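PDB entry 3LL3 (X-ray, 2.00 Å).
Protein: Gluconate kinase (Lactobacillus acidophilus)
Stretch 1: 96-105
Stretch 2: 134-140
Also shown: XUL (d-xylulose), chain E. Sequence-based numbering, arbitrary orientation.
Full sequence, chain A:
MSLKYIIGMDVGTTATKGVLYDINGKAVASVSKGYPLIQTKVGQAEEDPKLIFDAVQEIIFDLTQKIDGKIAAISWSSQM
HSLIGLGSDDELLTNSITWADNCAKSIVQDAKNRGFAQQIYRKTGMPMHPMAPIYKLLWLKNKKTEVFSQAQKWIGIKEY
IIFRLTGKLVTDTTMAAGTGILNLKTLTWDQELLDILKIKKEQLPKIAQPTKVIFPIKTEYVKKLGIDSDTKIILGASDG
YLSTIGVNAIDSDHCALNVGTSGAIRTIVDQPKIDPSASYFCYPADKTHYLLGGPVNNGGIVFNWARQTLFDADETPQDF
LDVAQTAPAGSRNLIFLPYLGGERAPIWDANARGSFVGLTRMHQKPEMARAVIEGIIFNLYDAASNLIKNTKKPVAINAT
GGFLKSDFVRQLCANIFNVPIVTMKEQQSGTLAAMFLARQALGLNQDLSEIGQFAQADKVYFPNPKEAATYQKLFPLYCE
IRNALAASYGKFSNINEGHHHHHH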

# COMPACT_ATOMS: atom_id res chain seq x y z
N SER A 96 15.41 14.90 32.41
CA SER A 96 15.42 13.47 32.14
C SER A 96 15.25 13.28 30.65
O SER A 96 14.21 13.60 30.09
N ILE A 97 16.30 12.78 30.00
CA ILE A 97 16.26 12.53 28.57
C ILE A 97 15.65 11.16 28.34
O ILE A 97 16.31 10.14 28.59
N THR A 98 14.39 11.11 27.91
CA THR A 98 13.66 9.84 27.84
C THR A 98 14.08 8.93 26.70
O THR A 98 14.78 9.35 25.78
N TRP A 99 13.61 7.69 26.75
CA TRP A 99 13.93 6.73 25.71
C TRP A 99 13.59 7.29 24.33
O TRP A 99 14.25 6.97 23.36
N ALA A 100 12.57 8.15 24.25
CA ALA A 100 12.06 8.62 22.95
C ALA A 100 12.85 9.76 22.30
O ALA A 100 12.57 10.16 21.17
N ASP A 101 13.83 10.29 23.02
CA ASP A 101 14.64 11.40 22.52
C ASP A 101 15.60 10.86 21.48
O ASP A 101 16.30 9.89 21.74
N ASN A 102 15.66 11.47 20.30
CA ASN A 102 16.52 10.89 19.27
C ASN A 102 17.80 11.67 18.99
O ASN A 102 18.41 11.55 17.91
N CYS A 103 18.24 12.46 19.96
CA CYS A 103 19.42 13.31 19.78
C CYS A 103 20.63 12.52 19.30
O CYS A 103 21.46 13.06 18.57
N ALA A 104 20.72 11.25 19.71
CA ALA A 104 21.88 10.40 19.40
C ALA A 104 21.77 9.63 18.09
O ALA A 104 22.57 8.73 17.82
N LYS A 105 20.77 9.97 17.28
CA LYS A 105 20.47 9.18 16.10
C LYS A 105 21.64 9.10 15.10
O LYS A 105 21.88 8.03 14.53
N ILE A 134 23.95 4.79 26.69
CA ILE A 134 25.31 4.82 26.15
C ILE A 134 25.45 5.73 24.92
O ILE A 134 26.44 6.46 24.79
N TYR A 135 24.47 5.71 24.02
CA TYR A 135 24.53 6.54 22.81
C TYR A 135 24.26 8.01 23.13
O TYR A 135 24.84 8.91 22.52
N LYS A 136 23.40 8.24 24.10
CA LYS A 136 23.13 9.60 24.55
C LYS A 136 24.36 10.21 25.22
O LYS A 136 24.61 11.41 25.07
N LEU A 137 25.10 9.40 25.98
CA LEU A 137 26.31 9.86 26.67
C LEU A 137 27.41 10.19 25.67
O LEU A 137 28.10 11.20 25.80
N LEU A 138 27.57 9.34 24.66
CA LEU A 138 28.49 9.58 23.57
C LEU A 138 28.16 10.88 22.84
O LEU A 138 29.06 11.66 22.51
N TRP A 139 26.87 11.10 22.58
CA TRP A 139 26.43 12.34 21.95
C TRP A 139 26.73 13.55 22.84
O TRP A 139 27.25 14.56 22.38
N LEU A 140 26.39 13.44 24.12
CA LEU A 140 26.65 14.53 25.06
C LEU A 140 28.14 14.87 25.15
O LEU A 140 28.52 16.05 25.16

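The most unusual feature of this contact is a buried lysine whose amine is held by backbone carbonyls. The CA-to-CB bond of Lys136 points sideways to the first stretch, but the end of its side chain comes nearer. Its chi1 is m, and chi2, chi3 and chi4 are all t, so the chain is almost fully extended. That length carries the amine to the end of the short strand, Ser96 to Ile97, and the start of the loop after it. Lys136 NZ donates a hydrogen bond to Thr98 O at 2.8 Å and another to Ile97 O at 3.2 Å. The amine is also hydrogen-bonded elsewhere in the structure. These partners offset the cost of burying a polar group.

The aliphatic part of the lysine is packed as well. Ile97 points toward the helix with chi1 m and chi2 t. Its CG2 lies 3.8 Å from Lys136 CD. On the loop, Asp101 O comes within 4.1 Å of Lys136 CE. Lys136 has more area covered by the other stretch than any other residue here.

The loop is shaped by two type I turns. The first runs from Thr98 to Asp101 and is closed by a hydrogen bond from Asp101 N to Thr98 O at 3.1 Å. Thr98 O therefore serves both the turn and the lysine. Thr98, with chi1 p, points away from the helix, and its OG1 accepts a hydrogen bond from Ala100 N at 3.3 Å. Asp101 has chi1 t. Its OD2 accepts from Cys103 N at 3.0 Å, which ties the first turn to the second, Asn102 to Lys105.

Cys103 and Trp139 form the second center of packing. Both point toward the opposing stretch; chi1 is p for Cys103 and t for Trp139. Cys103 CB sits over the face of the Trp139 six-membered ring, 4.0 Å from its centroid and almost on the ring normal. The sulfur also lies over the face, with Cys103 SG 3.8 Å from Trp139 CE3. Cys103 O is 3.3 Å from Trp139 NE1, but it lies over the ring face and the angle is too poor for a hydrogen bond.

Ala104 brings the backbones closest, with its CA 5.4 Å from the CA of Lys136. Its small side chain points toward the helix. Ala104 CB is 3.4 Å from Tyr135 O and 3.9 Å from Tyr135 CB. Tyr135, chi1 m, starts toward the loop, but its end leads away.

Trp99, chi1 p, points away from the helix. Bound d-xylulose lies near its ring: XUL O4 is over one face, 3.7 Å from Trp99 NE1.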

# COMPACT_ATOMS: atom_id res chain seq x y z
CB SER A 96 14.29 12.77 32.90
OG SER A 96 14.30 11.38 32.62
CB ILE A 97 17.68 12.59 27.96
CG1 ILE A 97 18.36 13.90 28.34
CG2 ILE A 97 17.63 12.43 26.45
CD1 ILE A 97 19.71 14.06 27.72
CB THR A 98 12.15 10.05 27.72
OG1 THR A 98 11.83 10.50 26.39
CG2 THR A 98 11.68 11.07 28.75
CB TRP A 99 13.20 5.41 25.93
CG TRP A 99 11.74 5.54 25.69
CD1 TRP A 99 10.78 5.90 26.60
CD2 TRP A 99 11.06 5.35 24.44
NE1 TRP A 99 9.55 5.93 25.99
CE2 TRP A 99 9.70 5.60 24.67
CE3 TRP A 99 11.48 4.98 23.16
CZ2 TRP A 99 8.74 5.49 23.66
CZ3 TRP A 99 10.54 4.88 22.16
CH2 TRP A 99 9.18 5.13 22.41
CB ALA A 100 10.55 8.99 23.05
CB ASP A 101 15.43 12.03 23.66
CG ASP A 101 15.97 13.39 23.31
OD1 ASP A 101 15.47 14.39 23.85
OD2 ASP A 101 16.89 13.46 22.47
CB ASN A 102 15.72 10.60 18.00
CG ASN A 102 15.16 11.85 17.36
OD1 ASN A 102 15.83 12.88 17.29
ND2 ASN A 102 13.92 11.77 16.88
CB CYS A 103 19.74 14.08 21.07
SG CYS A 103 20.21 13.05 22.52
CB ALA A 104 22.13 9.42 20.55
CB LYS A 105 19.14 9.62 15.47
CG LYS A 105 19.17 9.98 14.00
CD LYS A 105 19.46 11.47 13.85
CE LYS A 105 18.29 12.30 14.37
NZ LYS A 105 18.72 13.50 15.16
CB ILE A 134 25.85 3.41 25.86
CG1 ILE A 134 27.29 3.50 25.35
CG2 ILE A 134 24.95 2.68 24.90
CD1 ILE A 134 27.95 2.15 25.17
CB TYR A 135 23.53 6.04 21.76
CG TYR A 135 23.88 4.68 21.23
CD1 TYR A 135 25.05 4.49 20.53
CD2 TYR A 135 23.04 3.59 21.44
CE1 TYR A 135 25.40 3.25 20.03
CE2 TYR A 135 23.38 2.34 20.96
CZ TYR A 135 24.57 2.18 20.25
OH TYR A 135 24.95 0.96 19.76
CB LYS A 136 21.94 9.62 25.51
CG LYS A 136 20.62 9.22 24.84
CD LYS A 136 19.48 9.15 25.84
CE LYS A 136 18.18 8.68 25.19
NZ LYS A 136 17.26 8.16 26.26
CB LEU A 137 26.81 8.80 27.65
CG LEU A 137 25.98 8.60 28.91
CD1 LEU A 137 26.40 7.31 29.62
CD2 LEU A 137 26.13 9.82 29.83
CB LEU A 138 28.47 8.40 22.60
CG LEU A 138 29.12 7.12 23.10
CD1 LEU A 138 28.91 6.02 22.10
CD2 LEU A 138 30.61 7.36 23.33
CB TRP A 139 24.94 12.31 21.64
CG TRP A 139 24.48 13.52 20.88
CD1 TRP A 139 24.59 13.74 19.53
CD2 TRP A 139 23.83 14.69 21.41
NE1 TRP A 139 24.05 14.96 19.19
CE2 TRP A 139 23.58 15.56 20.33
CE3 TRP A 139 23.43 15.07 22.69
CZ2 TRP A 139 22.95 16.79 20.50
CZ3 TRP A 139 22.81 16.30 22.86
CH2 TRP A 139 22.58 17.15 21.77
CB LEU A 140 26.12 14.18 26.45
CG LEU A 140 24.59 14.19 26.61
CD1 LEU A 140 24.17 13.48 27.88
CD2 LEU A 140 24.06 15.61 26.60
C1 XUL E . 11.42 -1.68 27.00
C2 XUL E . 11.97 -0.64 26.01
C3 XUL E . 11.28 0.74 25.86
C4 XUL E . 10.28 1.11 26.97
C5 XUL E . 10.94 1.44 28.32
O1 XUL E . 10.93 -2.80 26.31
O2 XUL E . 12.91 -0.94 25.31
O3 XUL E . 10.56 0.78 24.65
O4 XUL E . 9.56 2.25 26.53
O5 XUL E . 10.11 2.26 29.11